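Local atomic coordinates of exopolysaccharide biosynthesis protein (Pantoea stewartii subsp. stewartii DC283, PDB entry 6TGF), a protein that modifies bacterial biofilm glycan, probably by hydrolysis, using a trimeric parallel beta-helix fold like that of bacteriophage tailspikes. Residues Leu615-Val620 with Ser673-Gln678; Asp213-Val217 with Phe239-Ala243; Lys405-His410 with Asp500-Ser504; Asn85-Val89 with Gln100-Ile105. All coordinates share one frame; numbering follows the deposited sequence.

Contact 1: residues Leu615-Val620 with Ser673-Gln678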
loop_
_atom_site.group_PDB
_atom_site.type_symbol
_atom_site.label_atom_id
_atom_site.label_comp_id
_atom_site.label_asym_id
_atom_site.label_seq_id
_atom_site.Cartn_x
_atom_site.Cartn_y
_atom_site.Cartn_z
ATOM N N LEU B 615 -41.112 -9.696 33.400
ATOM C CA LEU B 615 -42.416 -10.003 34.054
ATOM C C LEU B 615 -43.536 -10.041 33.007
ATOM O O LEU B 615 -44.391 -10.942 33.100
ATOM C CB LEU B 615 -42.716 -8.938 35.113
ATOM C CG LEU B 615 -41.720 -8.832 36.268
ATOM C CD1 LEU B 615 -42.181 -7.787 37.271
ATOM C CD2 LEU B 615 -41.519 -10.173 36.959
ATOM N N ASP B 616 -43.537 -9.089 32.068
ATOM C CA ASP B 616 -44.588 -8.915 31.029
ATOM C C ASP B 616 -43.930 -8.600 29.681
ATOM O O ASP B 616 -42.798 -8.075 29.678
ATOM C CB ASP B 616 -45.571 -7.805 31.413
ATOM C CG ASP B 616 -46.710 -8.265 32.305
ATOM O OD1 ASP B 616 -47.544 -9.062 31.826
ATOM O OD2 ASP B 616 -46.756 -7.823 33.470
ATOM N N VAL B 617 -44.628 -8.915 28.586
ATOM C CA VAL B 617 -44.235 -8.570 27.188
ATOM C C VAL B 617 -45.482 -8.071 26.449
ATOM O O VAL B 617 -46.503 -8.789 26.467
ATOM C CB VAL B 617 -43.601 -9.772 26.462
ATOM C CG1 VAL B 617 -43.300 -9.467 25.002
ATOM C CG2 VAL B 617 -42.348 -10.264 27.167
ATOM N N ARG B 618 -45.393 -6.887 25.840
ATOM C CA ARG B 618 -46.422 -6.322 24.929
ATOM C C ARG B 618 -45.737 -5.936 23.614
ATOM O O ARG B 618 -44.515 -5.689 23.638
ATOM C CB ARG B 618 -47.121 -5.122 25.574
ATOM C CG ARG B 618 -47.738 -5.423 26.933
ATOM C CD ARG B 618 -48.568 -4.269 27.460
ATOM N NE ARG B 618 -49.859 -4.185 26.787
ATOM C CZ ARG B 618 -50.982 -4.776 27.194
ATOM N NH1 ARG B 618 -51.003 -5.507 28.297
ATOM N NH2 ARG B 618 -52.091 -4.627 26.491
ATOM N N TYR B 619 -46.494 -5.903 22.514
ATOM C CA TYR B 619 -45.989 -5.560 21.159
ATOM C C TYR B 619 -47.014 -4.688 20.425
ATOM O O TYR B 619 -48.184 -4.622 20.851
ATOM C CB TYR B 619 -45.653 -6.829 20.372
ATOM C CG TYR B 619 -46.843 -7.662 19.967
ATOM C CD1 TYR B 619 -47.373 -8.614 20.822
ATOM C CD2 TYR B 619 -47.439 -7.502 18.727
ATOM C CE1 TYR B 619 -48.467 -9.383 20.457
ATOM C CE2 TYR B 619 -48.533 -8.261 18.347
ATOM C CZ TYR B 619 -49.049 -9.208 19.214
ATOM O OH TYR B 619 -50.127 -9.959 18.846
ATOM N N VAL B 620 -46.560 -4.035 19.352
ATOM C CA VAL B 620 -47.376 -3.156 18.463
ATOM C C VAL B 620 -47.053 -3.523 17.011
ATOM O O VAL B 620 -45.969 -3.136 16.533
ATOM C CB VAL B 620 -47.104 -1.665 18.747
ATOM C CG1 VAL B 620 -47.821 -0.754 17.763
ATOM C CG2 VAL B 620 -47.463 -1.289 20.177
ATOM N N SER B 673 -51.632 -1.447 22.878
ATOM C CA SER B 673 -50.593 -2.478 22.609
ATOM C C SER B 673 -51.141 -3.869 22.952
ATOM O O SER B 673 -51.938 -3.972 23.905
ATOM C CB SER B 673 -49.321 -2.191 23.369
ATOM O OG SER B 673 -49.564 -2.163 24.768
ATOM N N HIS B 674 -50.716 -4.894 22.206
ATOM C CA HIS B 674 -51.162 -6.307 22.358
ATOM C C HIS B 674 -50.219 -7.035 23.323
ATOM O O HIS B 674 -49.000 -7.029 23.068
ATOM C CB HIS B 674 -51.226 -7.011 20.995
ATOM C CG HIS B 674 -51.861 -6.200 19.912
ATOM N ND1 HIS B 674 -53.084 -5.577 20.073
ATOM C CD2 HIS B 674 -51.455 -5.920 18.655
ATOM C CE1 HIS B 674 -53.400 -4.942 18.962
ATOM N NE2 HIS B 674 -52.416 -5.137 18.076
ATOM N N ALA B 675 -50.764 -7.637 24.384
ATOM C CA ALA B 675 -50.010 -8.421 25.393
ATOM C C ALA B 675 -49.605 -9.772 24.790
ATOM O O ALA B 675 -50.477 -10.452 24.217
ATOM C CB ALA B 675 -50.839 -8.603 26.640
ATOM N N ALA B 676 -48.325 -10.136 24.917
ATOM C CA ALA B 676 -47.758 -11.422 24.447
ATOM C C ALA B 676 -48.119 -12.523 25.443
ATOM O O ALA B 676 -47.798 -12.413 26.625
ATOM C CB ALA B 676 -46.265 -11.297 24.278
ATOM N N PRO B 677 -48.805 -13.608 25.008
ATOM C CA PRO B 677 -49.156 -14.712 25.903
ATOM C C PRO B 677 -47.924 -15.402 26.507
ATOM O O PRO B 677 -46.990 -15.676 25.776
ATOM C CB PRO B 677 -49.915 -15.710 25.011
ATOM C CG PRO B 677 -50.349 -14.901 23.805
ATOM C CD PRO B 677 -49.293 -13.829 23.638
ATOM N N GLN B 678 -47.963 -15.667 27.817
ATOM C CA GLN B 678 -46.897 -16.383 28.569
ATOM C C GLN B 678 -47.061 -17.888 28.334
ATOM O O GLN B 678 -48.017 -18.466 28.881
ATOM C CB GLN B 678 -46.976 -16.057 30.061
ATOM C CG GLN B 678 -46.863 -14.572 30.366
ATOM C CD GLN B 678 -47.094 -14.253 31.821
ATOM O OE1 GLN B 678 -47.790 -13.298 32.160
ATOM N NE2 GLN B 678 -46.510 -15.054 32.697
HETATM O O HOH W 1 -47.543 -10.632 28.800
#
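Arg618 and Tyr619 pair with Ala675 and His674, and the backbone bonds come first. Tyr619 N gives a hydrogen to His674 O at 2.8 Å, and His674 N returns one to Tyr619 O at 2.9 Å; Ala676 N adds a third backbone bond, to Val617 O (2.7 Å). A water lies 2.8 Å from Ala676 O and also reaches Val617 O.

Polar side-chain bonds are made by Arg618, whose chain bends at chi3 (76°) and grips Ser673 side-on. Arg618 NE meets Ser673 OG at 2.9 Å, close to the guanidinium plane, while Arg618 NH2 reaches Ser673 O at 2.7 Å from above the carbonyl plane. Ser673 OG is held in turn by Asp670 O, and Ala675 CB lies over one guanidinium face.

Aromatic and apolar contacts gather near His674. Its CB sits over the Tyr619 ring, 3.8 Å from the centroid, and its imidazole turns an edge toward the same ring in an offset T-shaped pair. Beyond, Val617 CG1 packs on Ala676 CB.

Trp606 backs Val617, and Asp574 of the third subunit touches Tyr619. Short strand 674-675 is thus the outermost strand within this chain, added antiparallel to strand 614-620 of a five-stranded sheet.

Contact 2: residues Asp213-Val217 with Phe239-Ala243. With EDO (1,2-ethanediol), chain C.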
loop_
_atom_site.group_PDB
_atom_site.type_symbol
_atom_site.label_atom_id
_atom_site.label_comp_id
_atom_site.label_asym_id
_atom_site.label_seq_id
_atom_site.Cartn_x
_atom_site.Cartn_y
_atom_site.Cartn_z
ATOM N N ASP B 213 29.789 -3.299 -33.384
ATOM C CA ASP B 213 28.713 -2.273 -33.418
ATOM C C ASP B 213 27.506 -2.808 -32.640
ATOM O O ASP B 213 27.016 -3.895 -33.005
ATOM C CB ASP B 213 28.331 -1.927 -34.862
ATOM C CG ASP B 213 27.460 -0.691 -35.010
ATOM O OD1 ASP B 213 26.390 -0.644 -34.369
ATOM O OD2 ASP B 213 27.853 0.212 -35.778
ATOM N N ASP B 214 27.061 -2.082 -31.607
ATOM C CA ASP B 214 25.860 -2.422 -30.792
ATOM C C ASP B 214 24.726 -1.425 -31.084
ATOM O O ASP B 214 23.694 -1.499 -30.386
ATOM C CB ASP B 214 26.201 -2.501 -29.300
ATOM C CG ASP B 214 26.758 -1.224 -28.695
ATOM O OD1 ASP B 214 26.384 -0.132 -29.168
ATOM O OD2 ASP B 214 27.564 -1.334 -27.752
ATOM N N GLN B 215 24.920 -0.531 -32.062
ATOM C CA GLN B 215 23.883 0.364 -32.652
ATOM C C GLN B 215 23.433 1.444 -31.655
ATOM O O GLN B 215 22.401 2.083 -31.935
ATOM C CB GLN B 215 22.675 -0.450 -33.130
ATOM C CG GLN B 215 22.813 -0.964 -34.554
ATOM C CD GLN B 215 21.549 -1.627 -35.044
ATOM O OE1 GLN B 215 20.882 -1.136 -35.952
ATOM N NE2 GLN B 215 21.203 -2.747 -34.431
ATOM N N GLY B 216 24.178 1.671 -30.566
ATOM C CA GLY B 216 23.780 2.605 -29.492
ATOM C C GLY B 216 24.965 3.254 -28.799
ATOM O O GLY B 216 25.008 4.495 -28.742
ATOM N N VAL B 217 25.880 2.443 -28.263
ATOM C CA VAL B 217 27.066 2.901 -27.481
ATOM C C VAL B 217 28.328 2.779 -28.350
ATOM O O VAL B 217 29.182 3.684 -28.265
ATOM C CB VAL B 217 27.185 2.115 -26.161
ATOM C CG1 VAL B 217 28.385 2.556 -25.336
ATOM C CG2 VAL B 217 25.909 2.222 -25.336
ATOM N N PHE B 239 16.306 6.371 -28.166
ATOM C CA PHE B 239 16.792 7.434 -29.087
ATOM C C PHE B 239 18.276 7.197 -29.400
ATOM O O PHE B 239 18.677 7.387 -30.563
ATOM C CB PHE B 239 16.595 8.837 -28.501
ATOM C CG PHE B 239 15.194 9.402 -28.549
ATOM C CD1 PHE B 239 14.215 8.864 -29.373
ATOM C CD2 PHE B 239 14.865 10.514 -27.787
ATOM C CE1 PHE B 239 12.938 9.407 -29.411
ATOM C CE2 PHE B 239 13.590 11.056 -27.828
ATOM C CZ PHE B 239 12.628 10.502 -28.640
ATOM N N ASP B 240 19.052 6.777 -28.394
ATOM C CA ASP B 240 20.511 6.506 -28.509
ATOM C C ASP B 240 20.751 5.258 -29.367
ATOM O O ASP B 240 21.872 5.131 -29.898
ATOM C CB ASP B 240 21.160 6.347 -27.131
ATOM C CG ASP B 240 21.085 7.603 -26.282
ATOM O OD1 ASP B 240 21.495 8.672 -26.779
ATOM O OD2 ASP B 240 20.604 7.506 -25.138
ATOM N N PHE B 241 19.751 4.377 -29.489
ATOM C CA PHE B 241 19.809 3.120 -30.282
ATOM C C PHE B 241 19.046 3.281 -31.606
ATOM O O PHE B 241 18.879 2.273 -32.319
ATOM C CB PHE B 241 19.313 1.944 -29.435
ATOM C CG PHE B 241 20.298 1.501 -28.382
ATOM C CD1 PHE B 241 20.386 2.164 -27.168
ATOM C CD2 PHE B 241 21.156 0.435 -28.617
ATOM C CE1 PHE B 241 21.303 1.765 -26.206
ATOM C CE2 PHE B 241 22.074 0.038 -27.655
ATOM C CZ PHE B 241 22.144 0.701 -26.451
ATOM N N GLY B 242 18.612 4.507 -31.927
ATOM C CA GLY B 242 18.122 4.902 -33.265
ATOM C C GLY B 242 16.604 4.901 -33.382
ATOM O O GLY B 242 16.112 4.950 -34.528
ATOM N N ALA B 243 15.877 4.853 -32.262
ATOM C CA ALA B 243 14.396 4.923 -32.232
ATOM C C ALA B 243 13.953 6.348 -32.582
ATOM O O ALA B 243 14.695 7.296 -32.256
ATOM C CB ALA B 243 13.871 4.500 -30.883
HETATM C C1 EDO C . 17.314 1.769 -35.359
HETATM O O1 EDO C . 18.125 0.627 -35.160
HETATM C C2 EDO C . 17.798 2.641 -36.462
HETATM O O2 EDO C . 17.081 2.513 -37.678
#
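Gly216 lies with its CA over the face of the Phe241 ring, 3.6 Å from the centroid and 16° off the ring normal, a CH-pi contact in which bare backbone meets the aromatic ring. Phe241 CG lies anti to the carbonyl carbon (chi1 -74°), which takes the ring to Gly216. Asp214 O comes up to the edge of the ring at CE2 instead, and Val217 CG2 approaches Phe241 CZ more loosely, at 4.2 Å. The two backbones also exchange CA-H...O contacts: Phe241 CA points to Gln215 O, and Gly216 CA to Asp240 O, each 3.2 Å away. No conventional hydrogen bond crosses between 213-217 and 239-243.

The second shell shapes these loops. Asp214 OD1 accepts from Gly216 N, an Asx turn, and at 2.8 Å from Val217 N, the wider Asx motif, which holds the bend that carries Gly216; its carboxylate also takes Ile218 N. In 239-243, Gly242 N bonds back to Phe239 O. Gln215 O, besides touching Phe241, receives Trp193 NE1. An ethanediol, probably from the crystallisation liquor, makes a weak bond to Phe241 O.

Farther out, Asp240 is salt-bridged to Arg228 at the end of strand 224-228, and that arginine also bonds Val217 through the backbone. Helix 252-265 receives the Phe241 side chain: Ala257 and Met258 touch it, and Trp261 meets its ring while also packing on Asp214 and Val217. The contact therefore fastens the loop before strand 218-221 to the loop leading into that helix.

Contact 3: residues Lys405-His410 with Asp500-Ser504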
loop_
_atom_site.group_PDB
_atom_site.type_symbol
_atom_site.label_atom_id
_atom_site.label_comp_id
_atom_site.label_asym_id
_atom_site.label_seq_id
_atom_site.Cartn_x
_atom_site.Cartn_y
_atom_site.Cartn_z
ATOM N N LYS B 405 -0.649 -32.969 -10.747
ATOM C CA LYS B 405 -1.037 -32.170 -9.557
ATOM C C LYS B 405 0.138 -32.108 -8.577
ATOM O O LYS B 405 0.022 -32.643 -7.456
ATOM C CB LYS B 405 -2.259 -32.789 -8.879
ATOM C CG LYS B 405 -2.917 -31.883 -7.854
ATOM C CD LYS B 405 -4.242 -31.356 -8.311
ATOM C CE LYS B 405 -5.349 -32.368 -8.138
ATOM N NZ LYS B 405 -6.668 -31.754 -8.389
ATOM N N GLY B 406 1.227 -31.470 -8.993
ATOM C CA GLY B 406 2.437 -31.280 -8.179
ATOM C C GLY B 406 3.373 -30.304 -8.855
ATOM O O GLY B 406 3.140 -29.976 -10.036
ATOM N N ASN B 407 4.391 -29.848 -8.129
ATOM C CA ASN B 407 5.445 -28.942 -8.650
ATOM C C ASN B 407 4.784 -27.640 -9.137
ATOM O O ASN B 407 4.401 -26.825 -8.268
ATOM C CB ASN B 407 6.300 -29.676 -9.690
ATOM C CG ASN B 407 7.786 -29.436 -9.516
ATOM O OD1 ASN B 407 8.207 -28.709 -8.620
ATOM N ND2 ASN B 407 8.591 -30.058 -10.361
ATOM N N TRP B 408 4.639 -27.452 -10.455
ATOM C CA TRP B 408 4.147 -26.197 -11.085
ATOM C C TRP B 408 2.721 -26.397 -11.607
ATOM O O TRP B 408 2.556 -26.603 -12.822
ATOM C CB TRP B 408 5.114 -25.758 -12.190
ATOM C CG TRP B 408 6.542 -25.817 -11.749
ATOM C CD1 TRP B 408 7.409 -26.861 -11.901
ATOM C CD2 TRP B 408 7.260 -24.801 -11.028
ATOM N NE1 TRP B 408 8.621 -26.557 -11.344
ATOM C CE2 TRP B 408 8.561 -25.301 -10.801
ATOM C CE3 TRP B 408 6.936 -23.521 -10.563
ATOM C CZ2 TRP B 408 9.533 -24.560 -10.130
ATOM C CZ3 TRP B 408 7.898 -22.789 -9.902
ATOM C CH2 TRP B 408 9.178 -23.304 -9.690
ATOM N N ASP B 409 1.733 -26.325 -10.710
ATOM C CA ASP B 409 0.295 -26.543 -11.026
ATOM C C ASP B 409 -0.558 -25.389 -10.477
ATOM O O ASP B 409 -1.781 -25.595 -10.326
ATOM C CB ASP B 409 -0.178 -27.897 -10.485
ATOM C CG ASP B 409 -0.154 -28.013 -8.968
ATOM O OD1 ASP B 409 0.482 -27.158 -8.318
ATOM O OD2 ASP B 409 -0.773 -28.962 -8.447
ATOM N N HIS B 410 0.041 -24.223 -10.200
ATOM C CA HIS B 410 -0.671 -23.032 -9.662
ATOM C C HIS B 410 0.185 -21.767 -9.796
ATOM O O HIS B 410 1.343 -21.872 -10.247
ATOM C CB HIS B 410 -1.103 -23.277 -8.208
ATOM C CG HIS B 410 0.020 -23.335 -7.229
ATOM N ND1 HIS B 410 0.903 -24.394 -7.177
ATOM C CD2 HIS B 410 0.394 -22.482 -6.250
ATOM C CE1 HIS B 410 1.782 -24.185 -6.217
ATOM N NE2 HIS B 410 1.491 -23.019 -5.633
ATOM N N ASP B 500 -14.099 -28.423 -11.459
ATOM C CA ASP B 500 -13.086 -29.241 -10.739
ATOM C C ASP B 500 -12.543 -28.459 -9.540
ATOM O O ASP B 500 -12.081 -27.317 -9.738
ATOM C CB ASP B 500 -11.933 -29.645 -11.662
ATOM C CG ASP B 500 -12.330 -30.594 -12.779
ATOM O OD1 ASP B 500 -13.503 -31.027 -12.801
ATOM O OD2 ASP B 500 -11.461 -30.893 -13.622
ATOM N N ARG B 501 -12.597 -29.062 -8.349
ATOM C CA ARG B 501 -11.962 -28.544 -7.109
ATOM C C ARG B 501 -10.485 -28.952 -7.121
ATOM O O ARG B 501 -10.212 -30.166 -7.156
ATOM C CB ARG B 501 -12.672 -29.096 -5.870
ATOM C CG ARG B 501 -12.269 -28.423 -4.564
ATOM C CD ARG B 501 -12.871 -29.128 -3.364
ATOM N NE ARG B 501 -12.418 -30.511 -3.282
ATOM C CZ ARG B 501 -13.187 -31.566 -3.016
ATOM N NH1 ARG B 501 -14.486 -31.429 -2.808
ATOM N NH2 ARG B 501 -12.646 -32.771 -2.970
ATOM N N TRP B 502 -9.575 -27.974 -7.096
ATOM C CA TRP B 502 -8.107 -28.194 -7.175
ATOM C C TRP B 502 -7.601 -28.801 -5.862
ATOM O O TRP B 502 -6.970 -29.875 -5.918
ATOM C CB TRP B 502 -7.375 -26.891 -7.517
ATOM C CG TRP B 502 -5.884 -27.025 -7.468
ATOM C CD1 TRP B 502 -5.134 -28.004 -8.050
ATOM C CD2 TRP B 502 -4.958 -26.157 -6.793
ATOM N NE1 TRP B 502 -3.807 -27.808 -7.785
ATOM C CE2 TRP B 502 -3.667 -26.682 -7.018
ATOM C CE3 TRP B 502 -5.088 -24.991 -6.029
ATOM C CZ2 TRP B 502 -2.520 -26.080 -6.501
ATOM C CZ3 TRP B 502 -3.954 -24.396 -5.521
ATOM C CH2 TRP B 502 -2.689 -24.937 -5.753
ATOM N N LEU B 503 -7.871 -28.136 -4.733
ATOM C CA LEU B 503 -7.426 -28.552 -3.373
ATOM C C LEU B 503 -8.485 -29.461 -2.735
ATOM O O LEU B 503 -9.540 -29.676 -3.365
ATOM C CB LEU B 503 -7.182 -27.301 -2.522
ATOM C CG LEU B 503 -6.149 -26.319 -3.074
ATOM C CD1 LEU B 503 -6.032 -25.097 -2.177
ATOM C CD2 LEU B 503 -4.790 -26.983 -3.244
ATOM N N SER B 504 -8.202 -29.976 -1.533
ATOM C CA SER B 504 -9.081 -30.907 -0.776
ATOM C C SER B 504 -10.317 -30.157 -0.268
ATOM O O SER B 504 -10.256 -28.916 -0.151
ATOM C CB SER B 504 -8.340 -31.569 0.359
ATOM O OG SER B 504 -8.235 -30.702 1.479
#
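Trp502 meets Lys405, Asp409 and His410 where two surface loops of the parallel beta-helix converge, one lying between strands 396-399 and 411-412, the other between strands 493-494 and 511-514. An ethanediol bound about 4 Å from the tryptophan side chain, probably taken up from the crystallisation liquor, hints that small molecules can lodge here.

The indole is approached from several directions. At its edge, Trp502 NE1 gives a weak hydrogen bond to Asp409 OD2, 3.3 Å away, with the carboxylate plane turned 78° from the ring. Asp409 O lies over one indole face and Leu503 CD2 over the opposite one. The histidine comes in at the six-membered ring, His410 CB 3.4 Å from Trp502 CH2, with the imidazole and indole planes inclined at 32°. Lys405, bent at chi2 and chi3, crosses the pyrrole end at a slant: its CD touches Trp502 CD1 at 3.5 Å, and its NZ reaches Trp502 O at 3.1 Å, in the carbonyl plane on a lone pair.

Asp409 is braced from its own loop too. With chi1 at 65°, its carboxylate can receive His410 ND1 on OD1 (3.0 Å) while OD2 turns to the indole, and Arg434 bonds its backbone O.

One carboxylate thus accepts from both imidazole and indole N-H groups, helping to set how the imidazole is turned and, more weakly, the indole, while a carbonyl holds the Lys405 ammonium.

Contact 4: residues Asn85-Val89 with Gln100-Ile105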
loop_
_atom_site.group_PDB
_atom_site.type_symbol
_atom_site.label_atom_id
_atom_site.label_comp_id
_atom_site.label_asym_id
_atom_site.label_seq_id
_atom_site.Cartn_x
_atom_site.Cartn_y
_atom_site.Cartn_z
ATOM N N ASN B 85 61.960 10.212 -41.018
ATOM C CA ASN B 85 60.815 9.708 -40.210
ATOM C C ASN B 85 59.543 9.601 -41.066
ATOM O O ASN B 85 58.615 8.908 -40.617
ATOM C CB ASN B 85 60.571 10.579 -38.974
ATOM C CG ASN B 85 61.634 10.405 -37.909
ATOM O OD1 ASN B 85 62.509 9.552 -38.027
ATOM N ND2 ASN B 85 61.564 11.206 -36.859
ATOM N N GLN B 86 59.503 10.239 -42.242
ATOM C CA GLN B 86 58.328 10.227 -43.159
ATOM C C GLN B 86 58.196 8.837 -43.793
ATOM O O GLN B 86 59.208 8.340 -44.327
ATOM C CB GLN B 86 58.462 11.291 -44.254
ATOM C CG GLN B 86 58.368 12.724 -43.744
ATOM C CD GLN B 86 59.684 13.264 -43.236
ATOM O OE1 GLN B 86 60.746 13.006 -43.800
ATOM N NE2 GLN B 86 59.622 14.032 -42.161
ATOM N N ILE B 87 56.997 8.242 -43.734
ATOM C CA ILE B 87 56.654 6.942 -44.389
ATOM C C ILE B 87 55.876 7.238 -45.670
ATOM O O ILE B 87 55.300 8.315 -45.808
ATOM C CB ILE B 87 55.878 6.011 -43.431
ATOM C CG1 ILE B 87 54.513 6.577 -43.028
ATOM C CG2 ILE B 87 56.730 5.674 -42.216
ATOM C CD1 ILE B 87 53.553 5.537 -42.491
ATOM N N PRO B 88 55.842 6.305 -46.652
ATOM C CA PRO B 88 55.129 6.546 -47.907
ATOM C C PRO B 88 53.619 6.735 -47.697
ATOM O O PRO B 88 53.015 5.938 -46.996
ATOM C CB PRO B 88 55.422 5.302 -48.763
ATOM C CG PRO B 88 55.860 4.240 -47.775
ATOM C CD PRO B 88 56.496 4.987 -46.622
ATOM N N VAL B 89 53.068 7.802 -48.287
ATOM C CA VAL B 89 51.610 8.123 -48.323
ATOM C C VAL B 89 51.182 8.176 -49.792
ATOM O O VAL B 89 51.893 8.821 -50.585
ATOM C CB VAL B 89 51.302 9.453 -47.607
ATOM C CG1 VAL B 89 49.807 9.707 -47.495
ATOM C CG2 VAL B 89 51.950 9.522 -46.236
ATOM N N GLN B 100 52.008 8.271 -55.253
ATOM C CA GLN B 100 52.713 8.581 -53.983
ATOM C C GLN B 100 52.988 10.087 -53.949
ATOM O O GLN B 100 53.662 10.583 -54.872
ATOM C CB GLN B 100 54.009 7.783 -53.842
ATOM C CG GLN B 100 54.609 7.886 -52.445
ATOM C CD GLN B 100 55.894 7.113 -52.291
ATOM O OE1 GLN B 100 56.223 6.242 -53.095
ATOM N NE2 GLN B 100 56.634 7.428 -51.241
ATOM N N ILE B 101 52.475 10.773 -52.924
ATOM C CA ILE B 101 52.581 12.256 -52.769
ATOM C C ILE B 101 53.830 12.570 -51.939
ATOM O O ILE B 101 54.221 11.728 -51.107
ATOM C CB ILE B 101 51.288 12.871 -52.182
ATOM C CG1 ILE B 101 50.756 12.130 -50.953
ATOM C CG2 ILE B 101 50.214 12.974 -53.253
ATOM C CD1 ILE B 101 51.409 12.528 -49.664
ATOM N N THR B 102 54.450 13.725 -52.197
ATOM C CA THR B 102 55.649 14.237 -51.477
ATOM C C THR B 102 55.200 14.949 -50.196
ATOM O O THR B 102 54.268 15.774 -50.277
ATOM C CB THR B 102 56.474 15.181 -52.361
ATOM O OG1 THR B 102 55.568 15.974 -53.128
ATOM C CG2 THR B 102 57.422 14.452 -53.286
ATOM N N GLN B 103 55.845 14.642 -49.068
ATOM C CA GLN B 103 55.581 15.276 -47.750
ATOM C C GLN B 103 56.552 16.440 -47.559
ATOM O O GLN B 103 57.643 16.433 -48.123
ATOM C CB GLN B 103 55.707 14.236 -46.638
ATOM C CG GLN B 103 54.767 13.052 -46.814
ATOM C CD GLN B 103 54.635 12.239 -45.551
ATOM O OE1 GLN B 103 54.359 12.769 -44.477
ATOM N NE2 GLN B 103 54.832 10.937 -45.671
ATOM N N PRO B 104 56.197 17.479 -46.768
ATOM C CA PRO B 104 54.911 17.543 -46.073
ATOM C C PRO B 104 53.728 17.816 -47.013
ATOM O O PRO B 104 53.930 18.441 -48.037
ATOM C CB PRO B 104 55.084 18.722 -45.109
ATOM C CG PRO B 104 56.092 19.616 -45.796
ATOM C CD PRO B 104 57.029 18.665 -46.513
ATOM N N ILE B 105 52.538 17.342 -46.636
ATOM C CA ILE B 105 51.272 17.522 -47.409
ATOM C C ILE B 105 50.702 18.904 -47.075
ATOM O O ILE B 105 50.387 19.142 -45.893
ATOM C CB ILE B 105 50.266 16.391 -47.113
ATOM C CG1 ILE B 105 50.895 15.012 -47.327
ATOM C CG2 ILE B 105 48.994 16.573 -47.935
ATOM C CD1 ILE B 105 49.986 13.852 -47.000
HETATM O O HOH W 2 54.900 9.550 -49.623
#
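Ile101 N donates to Val89 O at 3.1 Å with an N-H...O angle of 153°, a single backbone bond where the chain enters strand 89-92 beside the antiparallel strand 98-101. Close by, a water bridges the chains: it accepts from Val89 N at 2.9 Å and from Gln100 NE2, and gives a proton to Ile101 O at 2.7 Å.

Val89 carries most of the side-chain packing. Val89 CB takes Ile101 CD1 at 3.7 Å, the two side chains passing at a slant, while CG1 looks across to Ile105 CD1. The Gln103 side chain crosses that of Val89 at about a right angle, its NE2 3.3 Å from Val89 CG2.

Both segments belong to the head-binding domain, a family shared with phage tailspikes. Here the chain leaves the five-stranded sheet at strand 98-101 and crosses to the four-stranded one at strand 105-107, turning through the cis peptide before Pro104.

Gln103, at this crossing, has chi1 at -58° and an extended chain that carries its amide toward residues 86-89. OE1 is bonded to Ile73 N on strand 69-74; NE2 also lies close to Ile87 O, but at an angle too poor for a hydrogen bond. Gln86 slides past it in the opposite direction, the amide planes 84° apart, and has Ala80 O as its own partner. Earlier in the chain, Gln100 lays its NE2 against Pro88 CB at 3.5 Å.

From the N terminus, contact 4 comes first, closing a short loop of ten residues in the head-binding domain, where two antiparallel sheets meet. Contact 2 follows, its centre about 38 Å from that of contact 4, and closes 21 residues, joining the loop before strand 218-221 to the loop between strand 224-228 and helix 252-265. Contact 3 spans the longest interval, 89 residues that run through several turns of the beta-helix, and fastens two of its surface loops. Contact 1 lies last, closing 52 residues within the antiparallel C-terminal region, about 127 Å between centres from contact 4. All four stand in series, none nesting or crossing, so each ties one local region of an elongated chain.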